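Local coordinates for protein 33 kDa chaperonin (Thermotoga maritima, PDB 1VQ0) that probably acts as a redox-regulated chaperone that keeps heat-unfolded and oxidatively damaged proteins from aggregating irreversibly, at residues I28-E33 against A217-V222; Q194-M199 against F227-G232; S211-E216 against L223-G228. All coordinates share one frame; numbering follows the deposited sequence.

Contact 1 of 3, residues I28-E33 against A217-V222; sequences IVRMRE and AEPLDV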
loop_
_atom_site.group_PDB
_atom_site.type_symbol
_atom_site.label_atom_id
_atom_site.label_comp_id
_atom_site.label_asym_id
_atom_site.label_seq_id
_atom_site.Cartn_x
_atom_site.Cartn_y
_atom_site.Cartn_z
ATOM N N ILE A 28 0.401 21.975 15.184
ATOM C CA ILE A 28 1.557 22.854 14.896
ATOM C C ILE A 28 2.688 22.501 15.870
ATOM O O ILE A 28 2.470 22.239 17.058
ATOM C CB ILE A 28 1.177 24.365 14.986
ATOM C CG1 ILE A 28 2.331 25.270 14.574
ATOM C CG2 ILE A 28 0.756 24.741 16.428
ATOM C CD1 ILE A 28 1.899 26.701 14.172
ATOM N N VAL A 29 3.890 22.439 15.352
ATOM C CA VAL A 29 4.998 21.790 16.094
ATOM C C VAL A 29 6.250 22.641 15.946
ATOM O O VAL A 29 6.506 23.204 14.886
ATOM C CB VAL A 29 5.221 20.300 15.684
ATOM C CG1 VAL A 29 5.889 20.151 14.303
ATOM C CG2 VAL A 29 6.018 19.551 16.752
ATOM N N ARG A 30 6.953 22.803 17.050
ATOM C CA ARG A 30 8.299 23.344 17.049
ATOM C C ARG A 30 9.201 22.265 17.637
ATOM O O ARG A 30 9.060 21.884 18.811
ATOM C CB ARG A 30 8.386 24.580 17.937
ATOM C CG ARG A 30 7.676 25.804 17.379
ATOM C CD ARG A 30 8.570 26.740 16.623
ATOM N NE ARG A 30 8.943 27.897 17.431
ATOM C CZ ARG A 30 10.060 28.610 17.313
ATOM N NH1 ARG A 30 10.998 28.298 16.421
ATOM N NH2 ARG A 30 10.259 29.627 18.159
ATOM N N MET A 31 10.140 21.813 16.846
ATOM C CA MET A 31 10.922 20.685 17.251
ATOM C C MET A 31 12.382 20.661 16.762
ATOM O O MET A 31 12.905 19.592 16.419
ATOM C CB MET A 31 10.171 19.399 16.858
ATOM C CG MET A 31 9.811 19.252 15.339
ATOM S SD MET A 31 8.853 17.768 15.023
ATOM C CE MET A 31 10.167 16.672 14.851
ATOM N N ARG A 32 13.032 21.816 16.794
ATOM C CA ARG A 32 14.444 21.889 16.470
ATOM C C ARG A 32 15.314 20.924 17.269
ATOM O O ARG A 32 16.240 20.312 16.693
ATOM C CB ARG A 32 14.988 23.313 16.501
ATOM C CG ARG A 32 15.239 23.904 17.779
ATOM C CD ARG A 32 16.117 25.119 17.658
ATOM N NE ARG A 32 16.406 25.706 18.958
ATOM C CZ ARG A 32 16.948 26.903 19.138
ATOM N NH1 ARG A 32 17.289 27.681 18.109
ATOM N NH2 ARG A 32 17.153 27.337 20.360
ATOM N N GLU A 33 15.006 20.745 18.546
ATOM C CA GLU A 33 15.779 19.836 19.390
ATOM C C GLU A 33 15.735 18.389 18.898
ATOM O O GLU A 33 16.730 17.687 18.905
ATOM C CB GLU A 33 15.239 19.878 20.829
ATOM C CG GLU A 33 15.808 21.033 21.630
ATOM C CD GLU A 33 15.551 20.919 23.137
ATOM O OE1 GLU A 33 15.622 19.790 23.696
ATOM O OE2 GLU A 33 15.302 21.982 23.766
ATOM N N ALA A 217 6.485 34.654 14.390
ATOM C CA ALA A 217 5.185 34.413 15.027
ATOM C C ALA A 217 5.184 33.215 15.968
ATOM O O ALA A 217 5.747 32.169 15.646
ATOM C CB ALA A 217 4.121 34.243 13.970
ATOM N N GLU A 218 4.545 33.380 17.121
ATOM C CA GLU A 218 4.310 32.287 18.036
ATOM C C GLU A 218 3.341 31.300 17.378
ATOM O O GLU A 218 2.584 31.694 16.501
ATOM C CB GLU A 218 3.714 32.803 19.348
ATOM C CG GLU A 218 4.660 33.628 20.237
ATOM C CD GLU A 218 6.081 33.078 20.224
ATOM O OE1 GLU A 218 6.315 32.012 20.817
ATOM O OE2 GLU A 218 6.962 33.690 19.584
ATOM N N PRO A 219 3.385 30.022 17.753
ATOM C CA PRO A 219 2.485 29.021 17.178
ATOM C C PRO A 219 0.994 29.386 17.220
ATOM O O PRO A 219 0.280 29.163 16.258
ATOM C CB PRO A 219 2.774 27.791 18.047
ATOM C CG PRO A 219 4.217 27.929 18.340
ATOM C CD PRO A 219 4.325 29.389 18.696
ATOM N N LEU A 220 0.535 29.982 18.307
ATOM C CA LEU A 220 -0.895 30.286 18.421
ATOM C C LEU A 220 -1.334 31.448 17.537
ATOM O O LEU A 220 -2.498 31.526 17.137
ATOM C CB LEU A 220 -1.286 30.581 19.881
ATOM C CG LEU A 220 -1.390 29.369 20.822
ATOM C CD1 LEU A 220 -1.678 29.834 22.226
ATOM C CD2 LEU A 220 -2.459 28.416 20.388
ATOM N N ASP A 221 -0.411 32.383 17.312
ATOM C CA ASP A 221 -0.642 33.530 16.450
ATOM C C ASP A 221 -0.608 33.037 15.001
ATOM O O ASP A 221 -1.461 33.405 14.202
ATOM C CB ASP A 221 0.418 34.593 16.700
ATOM C CG ASP A 221 0.429 35.087 18.155
ATOM O OD1 ASP A 221 -0.638 35.100 18.800
ATOM O OD2 ASP A 221 1.458 35.480 18.742
ATOM N N VAL A 222 0.334 32.163 14.674
ATOM C CA VAL A 222 0.283 31.504 13.356
ATOM C C VAL A 222 -1.096 30.854 13.077
ATOM O O VAL A 222 -1.620 30.930 11.986
ATOM C CB VAL A 222 1.362 30.408 13.211
ATOM C CG1 VAL A 222 1.157 29.572 11.914
ATOM C CG2 VAL A 222 2.748 31.001 13.189
#

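Contact 2 of 3, residues Q194-M199 against F227-G232; sequences QEKVEM and FGEKVG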
loop_
_atom_site.group_PDB
_atom_site.type_symbol
_atom_site.label_atom_id
_atom_site.label_comp_id
_atom_site.label_asym_id
_atom_site.label_seq_id
_atom_site.Cartn_x
_atom_site.Cartn_y
_atom_site.Cartn_z
ATOM N N GLN A 194 -18.076 26.046 2.258
ATOM C CA GLN A 194 -17.066 26.323 1.207
ATOM C C GLN A 194 -16.288 27.616 1.426
ATOM O O GLN A 194 -15.102 27.698 1.059
ATOM C CB GLN A 194 -17.676 26.339 -0.216
ATOM C CG GLN A 194 -17.573 25.027 -0.970
ATOM C CD GLN A 194 -16.130 24.633 -1.276
ATOM O OE1 GLN A 194 -15.416 25.368 -1.978
ATOM N NE2 GLN A 194 -15.694 23.474 -0.746
ATOM N N GLU A 195 -16.946 28.598 2.040
ATOM C CA GLU A 195 -16.310 29.869 2.412
ATOM C C GLU A 195 -15.260 29.742 3.537
ATOM O O GLU A 195 -14.237 30.437 3.496
ATOM C CB GLU A 195 -17.382 30.932 2.781
ATOM N N LYS A 196 -15.507 28.879 4.531
ATOM C CA LYS A 196 -14.457 28.533 5.500
ATOM C C LYS A 196 -13.300 27.802 4.772
ATOM O O LYS A 196 -12.139 28.114 5.012
ATOM C CB LYS A 196 -14.975 27.685 6.681
ATOM C CG LYS A 196 -15.777 28.444 7.731
ATOM C CD LYS A 196 -15.003 29.675 8.267
ATOM C CE LYS A 196 -15.863 30.589 9.179
ATOM N NZ LYS A 196 -15.389 32.037 9.182
ATOM N N VAL A 197 -13.638 26.861 3.886
ATOM C CA VAL A 197 -12.636 26.120 3.100
ATOM C C VAL A 197 -11.747 27.129 2.344
ATOM O O VAL A 197 -10.508 27.101 2.451
ATOM C CB VAL A 197 -13.319 25.135 2.098
ATOM C CG1 VAL A 197 -12.350 24.593 1.094
ATOM C CG2 VAL A 197 -14.034 23.995 2.832
ATOM N N GLU A 198 -12.415 28.054 1.641
ATOM C CA GLU A 198 -11.759 29.070 0.794
ATOM C C GLU A 198 -10.863 30.025 1.571
ATOM O O GLU A 198 -9.767 30.358 1.119
ATOM C CB GLU A 198 -12.805 29.869 -0.005
ATOM C CG GLU A 198 -12.991 29.322 -1.414
ATOM C CD GLU A 198 -14.341 29.647 -2.049
ATOM O OE1 GLU A 198 -14.930 30.740 -1.792
ATOM O OE2 GLU A 198 -14.801 28.785 -2.828
ATOM N N MET A 199 -11.358 30.469 2.727
ATOM C CA MET A 199 -10.635 31.385 3.618
ATOM C C MET A 199 -9.397 30.740 4.240
ATOM O O MET A 199 -8.328 31.353 4.285
ATOM C CB MET A 199 -11.575 31.841 4.727
ATOM C CG MET A 199 -10.962 32.797 5.726
ATOM S SD MET A 199 -11.595 32.509 7.356
ATOM C CE MET A 199 -10.849 30.978 7.684
ATOM N N PHE A 227 -6.923 30.727 10.610
ATOM C CA PHE A 227 -8.354 30.527 10.773
ATOM C C PHE A 227 -9.143 31.795 10.735
ATOM O O PHE A 227 -10.376 31.749 10.802
ATOM C CB PHE A 227 -8.627 29.755 12.065
ATOM C CG PHE A 227 -8.218 28.348 11.969
ATOM C CD1 PHE A 227 -8.950 27.464 11.180
ATOM C CD2 PHE A 227 -7.029 27.907 12.551
ATOM C CE1 PHE A 227 -8.543 26.160 11.028
ATOM C CE2 PHE A 227 -6.629 26.605 12.433
ATOM C CZ PHE A 227 -7.375 25.721 11.662
ATOM N N GLY A 228 -8.443 32.929 10.647
ATOM C CA GLY A 228 -9.109 34.261 10.565
ATOM C C GLY A 228 -9.573 34.813 11.897
ATOM O O GLY A 228 -9.864 35.956 11.980
ATOM N N GLU A 229 -9.615 33.963 12.918
ATOM C CA GLU A 229 -9.884 34.295 14.308
ATOM C C GLU A 229 -8.928 33.465 15.187
ATOM O O GLU A 229 -8.312 32.520 14.703
ATOM C CB GLU A 229 -11.332 33.947 14.646
ATOM C CG GLU A 229 -11.614 32.454 14.676
ATOM C CD GLU A 229 -12.986 32.081 14.161
ATOM O OE1 GLU A 229 -13.171 32.066 12.916
ATOM O OE2 GLU A 229 -13.852 31.787 15.012
ATOM N N LYS A 230 -8.816 33.801 16.464
ATOM C CA LYS A 230 -8.068 32.996 17.420
ATOM C C LYS A 230 -8.689 31.604 17.587
ATOM O O LYS A 230 -9.895 31.415 17.480
ATOM C CB LYS A 230 -7.961 33.671 18.795
ATOM C CG LYS A 230 -6.815 34.697 18.894
ATOM C CD LYS A 230 -6.970 35.631 20.097
ATOM C CE LYS A 230 -6.079 36.900 20.008
ATOM N NZ LYS A 230 -6.706 38.000 20.801
ATOM N N VAL A 231 -7.847 30.615 17.845
ATOM C CA VAL A 231 -8.371 29.268 18.058
ATOM C C VAL A 231 -8.967 29.199 19.462
ATOM O O VAL A 231 -8.815 30.119 20.241
ATOM C CB VAL A 231 -7.326 28.163 17.827
ATOM C CG1 VAL A 231 -6.989 28.092 16.357
ATOM C CG2 VAL A 231 -6.058 28.314 18.726
ATOM N N GLY A 232 -9.645 28.101 19.736
ATOM C CA GLY A 232 -10.246 27.859 21.011
ATOM C C GLY A 232 -9.358 26.972 21.852
ATOM O O GLY A 232 -8.186 27.288 22.068
#

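Contact 3 of 3, residues S211-E216 against L223-G228; sequences SKLFQE and LERIFG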
loop_
_atom_site.group_PDB
_atom_site.type_symbol
_atom_site.label_atom_id
_atom_site.label_comp_id
_atom_site.label_asym_id
_atom_site.label_seq_id
_atom_site.Cartn_x
_atom_site.Cartn_y
_atom_site.Cartn_z
ATOM N N SER A 211 10.494 28.718 7.871
ATOM C CA SER A 211 11.819 29.302 8.226
ATOM C C SER A 211 11.739 30.766 8.533
ATOM O O SER A 211 12.353 31.239 9.482
ATOM C CB SER A 211 12.839 29.112 7.083
ATOM O OG SER A 211 12.874 27.741 6.670
ATOM N N LYS A 212 10.960 31.464 7.728
ATOM C CA LYS A 212 10.666 32.858 7.975
ATOM C C LYS A 212 9.544 33.063 9.055
ATOM O O LYS A 212 9.761 33.782 10.035
ATOM C CB LYS A 212 10.342 33.549 6.649
ATOM C CG LYS A 212 10.181 35.018 6.799
ATOM C CD LYS A 212 9.763 35.671 5.483
ATOM C CE LYS A 212 9.374 37.148 5.680
ATOM N NZ LYS A 212 8.158 37.454 4.858
ATOM N N LEU A 213 8.382 32.413 8.879
ATOM C CA LEU A 213 7.206 32.607 9.754
ATOM C C LEU A 213 7.507 32.297 11.249
ATOM O O LEU A 213 7.081 33.004 12.166
ATOM C CB LEU A 213 6.039 31.727 9.234
ATOM C CG LEU A 213 4.705 31.686 10.002
ATOM C CD1 LEU A 213 4.114 33.092 10.090
ATOM C CD2 LEU A 213 3.712 30.733 9.399
ATOM N N PHE A 214 8.238 31.218 11.485
ATOM C CA PHE A 214 8.506 30.780 12.856
ATOM C C PHE A 214 9.522 31.675 13.584
ATOM O O PHE A 214 9.570 31.658 14.823
ATOM C CB PHE A 214 8.927 29.302 12.878
ATOM C CG PHE A 214 7.785 28.347 12.855
ATOM C CD1 PHE A 214 6.564 28.688 12.260
ATOM C CD2 PHE A 214 7.911 27.080 13.443
ATOM C CE1 PHE A 214 5.472 27.782 12.251
ATOM C CE2 PHE A 214 6.825 26.154 13.412
ATOM C CZ PHE A 214 5.610 26.505 12.821
ATOM N N GLN A 215 10.309 32.466 12.835
ATOM C CA GLN A 215 11.113 33.570 13.428
ATOM C C GLN A 215 10.288 34.822 13.811
ATOM O O GLN A 215 10.772 35.701 14.509
ATOM C CB GLN A 215 12.263 33.963 12.485
ATOM C CG GLN A 215 13.323 32.878 12.426
ATOM C CD GLN A 215 14.486 33.199 11.497
ATOM O OE1 GLN A 215 15.449 33.806 11.937
ATOM N NE2 GLN A 215 14.402 32.783 10.215
ATOM N N GLU A 216 9.048 34.892 13.336
ATOM C CA GLU A 216 8.218 36.105 13.444
ATOM C C GLU A 216 6.956 35.900 14.252
ATOM O O GLU A 216 6.361 36.886 14.668
ATOM C CB GLU A 216 7.738 36.557 12.055
ATOM C CG GLU A 216 8.800 37.192 11.169
ATOM C CD GLU A 216 8.332 37.328 9.727
ATOM O OE1 GLU A 216 7.129 36.990 9.450
ATOM O OE2 GLU A 216 9.175 37.761 8.890
ATOM N N LEU A 223 -1.663 30.183 14.065
ATOM C CA LEU A 223 -2.957 29.525 13.876
ATOM C C LEU A 223 -4.104 30.577 13.715
ATOM O O LEU A 223 -5.087 30.346 12.975
ATOM C CB LEU A 223 -3.255 28.590 15.060
ATOM C CG LEU A 223 -2.346 27.401 15.392
ATOM C CD1 LEU A 223 -2.766 26.762 16.725
ATOM C CD2 LEU A 223 -2.375 26.401 14.311
ATOM N N GLU A 224 -3.981 31.700 14.443
ATOM C CA GLU A 224 -4.958 32.801 14.321
ATOM C C GLU A 224 -5.001 33.321 12.896
ATOM O O GLU A 224 -6.067 33.503 12.324
ATOM C CB GLU A 224 -4.663 33.956 15.278
ATOM C CG GLU A 224 -5.458 35.196 14.902
ATOM C CD GLU A 224 -5.343 36.321 15.890
ATOM O OE1 GLU A 224 -4.462 36.247 16.782
ATOM O OE2 GLU A 224 -6.176 37.261 15.738
ATOM N N ARG A 225 -3.817 33.523 12.345
ATOM C CA ARG A 225 -3.657 33.853 10.932
ATOM C C ARG A 225 -4.297 32.850 9.973
ATOM O O ARG A 225 -4.982 33.276 9.042
ATOM C CB ARG A 225 -2.185 34.000 10.593
ATOM C CG ARG A 225 -1.477 35.107 11.356
ATOM C CD ARG A 225 -0.584 35.922 10.503
ATOM N NE ARG A 225 0.775 35.959 11.020
ATOM C CZ ARG A 225 1.842 36.158 10.258
ATOM N NH1 ARG A 225 1.710 36.331 8.937
ATOM N NH2 ARG A 225 3.054 36.185 10.805
ATOM N N ILE A 226 -4.078 31.542 10.174
ATOM C CA ILE A 226 -4.793 30.539 9.364
ATOM C C ILE A 226 -6.352 30.620 9.413
ATOM O O ILE A 226 -7.022 30.558 8.371
ATOM C CB ILE A 226 -4.344 29.120 9.729
ATOM C CG1 ILE A 226 -2.878 28.896 9.291
ATOM C CG2 ILE A 226 -5.235 28.093 9.031
ATOM C CD1 ILE A 226 -2.174 27.725 9.924
ATOM N N PHE A 227 -6.923 30.727 10.610
ATOM C CA PHE A 227 -8.354 30.527 10.773
ATOM C C PHE A 227 -9.143 31.795 10.735
ATOM O O PHE A 227 -10.376 31.749 10.802
ATOM C CB PHE A 227 -8.627 29.755 12.065
ATOM C CG PHE A 227 -8.218 28.348 11.969
ATOM C CD1 PHE A 227 -8.950 27.464 11.180
ATOM C CD2 PHE A 227 -7.029 27.907 12.551
ATOM C CE1 PHE A 227 -8.543 26.160 11.028
ATOM C CE2 PHE A 227 -6.629 26.605 12.433
ATOM C CZ PHE A 227 -7.375 25.721 11.662
ATOM N N GLY A 228 -8.443 32.929 10.647
ATOM C CA GLY A 228 -9.109 34.261 10.565
ATOM C C GLY A 228 -9.573 34.813 11.897
ATOM O O GLY A 228 -9.864 35.956 11.980
#

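Contact 1 of 3, residues I28-E33 against A217-V222
Ile28 reaches from the strand into the first turn of the helix that begins at Pro219, and both of its branches are used. The long branch leaves with CG1 anti to the backbone N (chi1 -175°) and stays extended at chi2. This carries CD1 past the proline to Val222, where it lies 3.7 Å from Val222 CG1. The same methyl rests against the backbone, with Ile28 CD1 3.6 Å from Pro219 O, a van der Waals contact rather than a bond. The short branch, CG2, meets Pro219 CB at 4.0 Å. That ring atom is near the ends of both branches, since Ile28 CD1 is 4.1 Å from Pro219 CB. The isoleucine and proline side chains cross at about a right angle.

Farther along, Arg30 meets the same ring with its aliphatic root, Arg30 CG standing 4.2 Å from Pro219 CG. Bends at chi2 (-95°) and chi3 (-101°) then carry the guanidinium off to one side of the proline. Glu218 is the opposite charge nearby, but Arg30 NH2 is still 5.3 Å from Glu218 OE1; at most a weak electrostatic attraction is likely. Glu218 occupies the N-cap position, and its backbone O receives Val222 N at 2.9 Å. This bond belongs to the opening turn, from which Val222 presents CG1 to Ile28.

The contact, mostly buried, is a helix N-terminus packed on the face of a β-sheet. Strand 24-30 lies between strands 13-19 and 176-187 in the large mixed sheet, antiparallel to both. Tyr15 from 13-19 touches Ile28 and Pro219, while Phe214 and Leu223 also pack on Ile28. Val29 points away from helix 219-227 and packs on helix 46-62, so the strand is sandwiched between two helices.

Contact 2 of 3, residues Q194-M199 against F227-G232
Phe227 O, the carbonyl at the C-terminal end of its helix, is approached by two atoms of one side chain, Met199. The methyl comes in closest, with Met199 CE 3.2 Å from Phe227 O, and the sulfur follows, Met199 SD lying 3.7 Å from that oxygen. Neither is a hydrogen bond. The approach is a close methyl-to-carbonyl packing, with Met199 CE also 3.6 Å from Phe227 C and 4.3 Å from Gly228 N. CE comes over one face of the Phe227-Gly228 peptide, nearly perpendicular to its plane above the oxygen.

The shape of the methionine explains this reach. CG is anti to the backbone N (chi1 -180°), which sends the chain out from helix 194-205 toward the other segment. Bends at chi2 and chi3 (70°) then turn CE in over the carbonyl. The side chain of Phe227 sets out away from helix 194-205, and it is the backbone carbonyl that meets the methionine. Gly228 is where the chain leaves the helix, with a positive phi of 81°. This is thus the C-terminal exit of one helix, made through a glycine, packed against a neighbouring helix.

Nearby, Lys196 NZ is 4.3 Å from Glu229 OE1, too far for a salt bridge, and any attraction is probably modest. The lysine chain bends at chi2 and then runs extended toward the glutamate, and both side chains touch Phe20.

The contact joins helix 194-205 to the end of helix 219-227 and the loop that follows it, on the chain's surface. Beneath it lies the large mixed sheet: Phe227 packs on Met19 of strand 13-19 and Val185 of strand 176-187, and Val197 rests on Ile187. Val231, on the way to strand 235-241, turns back onto Leu220 and Leu223 and onto Met19.

Contact 3 of 3, residues S211-E216 against L223-G228
Leu213 and Arg225 bridge two consecutive short helices, 210-213 and 219-227, joined by a short connection and laid on the large mixed sheet.

The contact is mainly apolar against cationic. Leu213 sends CG anti to the backbone N (chi1 177°), and its CD1 sits over one face of the Arg225 guanidinium, 3.3 Å from Arg225 NH2 and 3.8 Å from Arg225 CZ. The two side chains run past each other in opposite directions. Arg225, bent at chi2 and chi3, lays its flat end across the methyl. Leu207 and Ala217 also touch Arg225.

Electrostatics probably add little. Glu216 OE1 lies at the edge of the guanidinium, near its plane, but at 4.4 Å from Arg225 NH2 it forms no salt bridge; a weak attraction is likely.

Packing toward the sheet comes from a neighbouring side chain, Ile226, which rests on Phe183 and Val185. Ile226 CG2 also lies over the centre of the Phe227 ring, 3.9 Å above its plane.

Hydrogen bonds stay within one segment. Glu216 N meets Leu213 O at 3.0 Å. One turn on from Ser211, the side-chain amide of Gln215 folds back on the helix: Gln215 NE2 donates to Ser211 O at 2.7 Å, nearly straight at 171°, with the donor tilted 33° from the carbonyl plane.

All three contacts use helix 219-227 or the loop that follows it: its start in contact 1, its later turns in contact 3, its exit in contact 2. Contacts 1 and 3 are nearest, their centres about 8 Å apart; contacts 2 and 3 lie about 14 Å apart and share Phe227 and Gly228, and contacts 1 and 2 are about 19 Å apart. Along the chain come strand 24-30, then, much later, helices 194-205, 210-213 and 219-227. Phe214 ties contacts 1 and 3, its CD2 3.3 Å from Arg30 CD. Together they bind these helices to one face of the sheet within the Hsp33 family region; the zinc-binding cysteines come later in the chain.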